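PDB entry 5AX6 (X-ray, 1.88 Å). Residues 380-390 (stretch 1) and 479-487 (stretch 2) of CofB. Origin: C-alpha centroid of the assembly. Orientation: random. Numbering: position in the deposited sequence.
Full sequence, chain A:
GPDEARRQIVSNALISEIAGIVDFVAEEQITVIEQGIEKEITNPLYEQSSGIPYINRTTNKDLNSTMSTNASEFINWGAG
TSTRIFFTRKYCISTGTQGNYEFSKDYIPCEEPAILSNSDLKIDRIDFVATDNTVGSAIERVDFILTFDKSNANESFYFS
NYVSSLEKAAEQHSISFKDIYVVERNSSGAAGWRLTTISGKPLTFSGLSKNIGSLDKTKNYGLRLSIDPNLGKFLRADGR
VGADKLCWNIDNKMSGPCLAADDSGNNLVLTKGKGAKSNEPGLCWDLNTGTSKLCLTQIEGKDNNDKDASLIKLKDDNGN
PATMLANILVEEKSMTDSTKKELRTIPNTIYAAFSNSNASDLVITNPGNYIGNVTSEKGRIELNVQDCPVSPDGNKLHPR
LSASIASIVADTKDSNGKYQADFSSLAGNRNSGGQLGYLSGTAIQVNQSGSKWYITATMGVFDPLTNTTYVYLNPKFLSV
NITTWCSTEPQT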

# COMPACT_ATOMS: atom_id res chain seq x y z
N ARG A 380 -31.85 -38.85 5.65
CA ARG A 380 -31.00 -37.93 6.38
C ARG A 380 -30.48 -36.83 5.45
O ARG A 380 -30.45 -36.99 4.22
CB ARG A 380 -29.82 -38.66 7.01
CG ARG A 380 -28.79 -39.14 6.01
CD ARG A 380 -27.77 -40.06 6.67
NE ARG A 380 -26.78 -40.53 5.71
CZ ARG A 380 -26.98 -41.55 4.87
NH1 ARG A 380 -28.13 -42.21 4.89
NH2 ARG A 380 -26.03 -41.90 4.02
N ILE A 381 -30.09 -35.71 6.05
CA ILE A 381 -29.38 -34.69 5.32
C ILE A 381 -27.89 -34.88 5.59
O ILE A 381 -27.45 -34.89 6.74
CB ILE A 381 -29.84 -33.26 5.72
CG1 ILE A 381 -31.32 -33.07 5.39
CG2 ILE A 381 -28.97 -32.20 5.00
CD1 ILE A 381 -31.94 -31.76 5.95
N GLU A 382 -27.11 -35.07 4.54
CA GLU A 382 -25.68 -35.28 4.73
C GLU A 382 -24.89 -34.26 3.93
O GLU A 382 -25.22 -33.98 2.78
CB GLU A 382 -25.28 -36.71 4.35
CG GLU A 382 -23.80 -36.99 4.58
CD GLU A 382 -23.43 -38.47 4.49
OE1 GLU A 382 -24.34 -39.33 4.60
OE2 GLU A 382 -22.23 -38.76 4.30
N LEU A 383 -23.86 -33.71 4.55
CA LEU A 383 -23.04 -32.67 3.92
C LEU A 383 -21.58 -32.95 4.21
O LEU A 383 -21.26 -33.53 5.23
CB LEU A 383 -23.43 -31.28 4.45
CG LEU A 383 -24.86 -30.78 4.24
CD1 LEU A 383 -25.09 -29.48 5.02
CD2 LEU A 383 -25.13 -30.56 2.76
N ASN A 384 -20.69 -32.52 3.31
CA ASN A 384 -19.26 -32.58 3.58
C ASN A 384 -18.87 -31.54 4.61
O ASN A 384 -19.34 -30.41 4.56
CB ASN A 384 -18.47 -32.35 2.29
CG ASN A 384 -18.65 -33.48 1.30
OD1 ASN A 384 -18.58 -34.65 1.67
ND2 ASN A 384 -18.89 -33.15 0.05
N VAL A 385 -18.01 -31.92 5.55
CA VAL A 385 -17.53 -30.99 6.56
C VAL A 385 -16.61 -29.98 5.88
O VAL A 385 -15.76 -30.34 5.07
CB VAL A 385 -16.81 -31.70 7.72
CG1 VAL A 385 -16.23 -30.68 8.70
CG2 VAL A 385 -17.77 -32.63 8.45
N GLN A 386 -16.80 -28.70 6.20
CA GLN A 386 -16.05 -27.64 5.55
C GLN A 386 -14.63 -27.58 6.08
O GLN A 386 -14.36 -28.03 7.19
CB GLN A 386 -16.74 -26.29 5.75
CG GLN A 386 -16.84 -25.86 7.22
CD GLN A 386 -18.12 -26.37 7.90
OE1 GLN A 386 -18.59 -27.47 7.64
NE2 GLN A 386 -18.68 -25.56 8.79
N ASP A 387 -13.73 -27.02 5.27
CA ASP A 387 -12.38 -26.72 5.74
C ASP A 387 -12.37 -25.32 6.33
O ASP A 387 -12.91 -24.40 5.73
CB ASP A 387 -11.36 -26.80 4.60
CG ASP A 387 -11.22 -28.20 4.05
OD1 ASP A 387 -11.16 -29.15 4.86
OD2 ASP A 387 -11.20 -28.35 2.81
N CYS A 388 -11.77 -25.16 7.49
CA CYS A 388 -11.73 -23.83 8.09
C CYS A 388 -10.54 -23.06 7.56
O CYS A 388 -9.55 -23.66 7.14
CB CYS A 388 -11.70 -23.94 9.61
SG CYS A 388 -13.31 -24.57 10.21
N PRO A 389 -10.64 -21.72 7.55
CA PRO A 389 -9.54 -20.90 7.03
C PRO A 389 -8.39 -20.78 8.01
O PRO A 389 -8.47 -21.28 9.13
CB PRO A 389 -10.20 -19.54 6.78
CG PRO A 389 -11.32 -19.49 7.78
CD PRO A 389 -11.81 -20.91 7.93
N VAL A 390 -7.31 -20.11 7.59
CA VAL A 390 -6.16 -19.88 8.45
C VAL A 390 -6.56 -19.05 9.66
O VAL A 390 -7.36 -18.13 9.55
CB VAL A 390 -5.02 -19.17 7.68
CG1 VAL A 390 -3.89 -18.79 8.62
CG2 VAL A 390 -4.50 -20.05 6.54
N SER A 479 -38.64 -29.18 7.23
CA SER A 479 -37.50 -28.58 6.54
C SER A 479 -36.76 -27.65 7.48
O SER A 479 -37.33 -27.18 8.47
CB SER A 479 -37.95 -27.82 5.29
OG SER A 479 -38.76 -26.71 5.62
N VAL A 480 -35.50 -27.40 7.17
CA VAL A 480 -34.66 -26.61 8.06
C VAL A 480 -33.82 -25.63 7.27
O VAL A 480 -33.50 -25.88 6.10
CB VAL A 480 -33.71 -27.50 8.89
CG1 VAL A 480 -34.48 -28.28 9.95
CG2 VAL A 480 -32.88 -28.42 7.96
N ASN A 481 -33.47 -24.52 7.92
CA ASN A 481 -32.38 -23.67 7.46
C ASN A 481 -31.12 -24.06 8.21
O ASN A 481 -31.09 -23.98 9.44
CB ASN A 481 -32.72 -22.19 7.68
CG ASN A 481 -33.90 -21.75 6.82
OD1 ASN A 481 -34.92 -21.27 7.32
ND2 ASN A 481 -33.76 -21.92 5.52
N ILE A 482 -30.11 -24.48 7.46
CA ILE A 482 -28.85 -24.97 8.00
C ILE A 482 -27.85 -23.85 7.91
O ILE A 482 -27.69 -23.26 6.85
CB ILE A 482 -28.35 -26.20 7.19
CG1 ILE A 482 -29.31 -27.38 7.43
CG2 ILE A 482 -26.91 -26.56 7.56
CD1 ILE A 482 -29.19 -28.46 6.37
N THR A 483 -27.21 -23.55 9.04
CA THR A 483 -26.16 -22.54 9.11
C THR A 483 -24.83 -23.24 9.31
O THR A 483 -24.71 -24.08 10.20
CB THR A 483 -26.38 -21.54 10.27
OG1 THR A 483 -27.70 -21.01 10.22
CG2 THR A 483 -25.36 -20.39 10.19
N THR A 484 -23.83 -22.89 8.51
CA THR A 484 -22.51 -23.48 8.64
C THR A 484 -21.47 -22.37 8.77
O THR A 484 -21.58 -21.34 8.10
CB THR A 484 -22.17 -24.36 7.42
OG1 THR A 484 -22.12 -23.56 6.22
CG2 THR A 484 -23.20 -25.47 7.26
N TRP A 485 -20.48 -22.58 9.64
CA TRP A 485 -19.44 -21.57 9.84
C TRP A 485 -18.28 -22.23 10.57
O TRP A 485 -18.35 -23.42 10.87
CB TRP A 485 -19.99 -20.35 10.62
CG TRP A 485 -20.27 -20.56 12.10
CD1 TRP A 485 -19.54 -20.06 13.15
CD2 TRP A 485 -21.38 -21.28 12.70
NE1 TRP A 485 -20.11 -20.44 14.34
CE2 TRP A 485 -21.22 -21.18 14.10
CE3 TRP A 485 -22.47 -21.99 12.18
CZ2 TRP A 485 -22.13 -21.78 14.99
CZ3 TRP A 485 -23.36 -22.59 13.08
CH2 TRP A 485 -23.18 -22.47 14.47
N CYS A 486 -17.20 -21.50 10.81
CA CYS A 486 -16.11 -22.04 11.63
C CYS A 486 -15.92 -21.15 12.83
O CYS A 486 -16.16 -19.93 12.75
CB CYS A 486 -14.80 -22.14 10.82
SG CYS A 486 -14.84 -23.32 9.46
N SER A 487 -15.49 -21.72 13.95
CA SER A 487 -15.40 -20.97 15.20
C SER A 487 -14.42 -21.60 16.18
O SER A 487 -14.19 -22.81 16.14
CB SER A 487 -16.79 -20.89 15.85
OG SER A 487 -16.77 -20.10 17.02

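A disulfide ties the two stretches together near their C-terminal ends. Cys388 SG and Cys486 SG lie 2.1 Å apart, the length of a covalent S–S bond. The chi3 angle is -88°, close to the 90° magnitude that a relaxed disulfide prefers. Both cysteines have chi1 in the m well, and both CA-to-CB bonds point toward the opposite stretch. The link joins residues 98 positions apart in one chain.

The backbones do not pair as neighbours in a sheet. Strand 381-384 and strand 479-487 run in roughly the same direction, with 26° between their axes. Their closest approach is 11.3 Å, too far for backbone hydrogen bonds between them. Side chains fill the space instead. The separation narrows along the chain: Ile381 CA to Val480 CA is 10.0 Å, Gln386 CA to Trp485 CA is 8.2 Å, and Cys388 CA to Cys486 CA is 5.9 Å.

The wide end is apolar. Ile381 and Leu383 point toward stretch 2, as the alternation of a strand places them on the same side. Val480 and Ile482 point back in the same way. Ile381 CD1 meets Val480 CG2 at 4.0 Å, and Ile381 CG2 meets Ile482 CD1 at 4.0 Å. Leu383 CD1 lies 4.3 Å from Ile482 CG2. These are van der Waals contacts between buried side chains, which keep hydrocarbon surface away from water. Ile482 thus touches both apolar residues of strand 381-384.

Glu382 lies between these two residues in sequence and is out of reach of stretch 2. It forms a salt bridge with Arg380 within stretch 1, with Arg380 NE 2.9 Å from Glu382 OE1. Arg380 NH2 also donates to Glu382 OE1, at 3.1 Å.

Beyond the strand, Gln386 supplies the polar contact. Its side chain crosses to stretch 2, and Gln386 NE2 donates a weak hydrogen bond to Trp485 O, at 3.0 Å with an angle of 129° at the hydrogen. The acceptor is a backbone carbonyl, so the Trp485 side chain, whose CA-to-CB bond points away from stretch 1, takes no part in it. Gln386 NE2 also lies 3.9 Å from Thr484 CB. Gln386 OE1 and NE2 are also hydrogen-bonded elsewhere in the structure.

Neighbours of Cys388 also touch Cys486 SG. Gln386 CG sits 3.9 Å from Cys486 SG, and Pro389 CD sits 4.2 Å from the same sulfur. Cys486 has the largest area covered by the other stretch, 83 Å² of the 362 Å² buried in total.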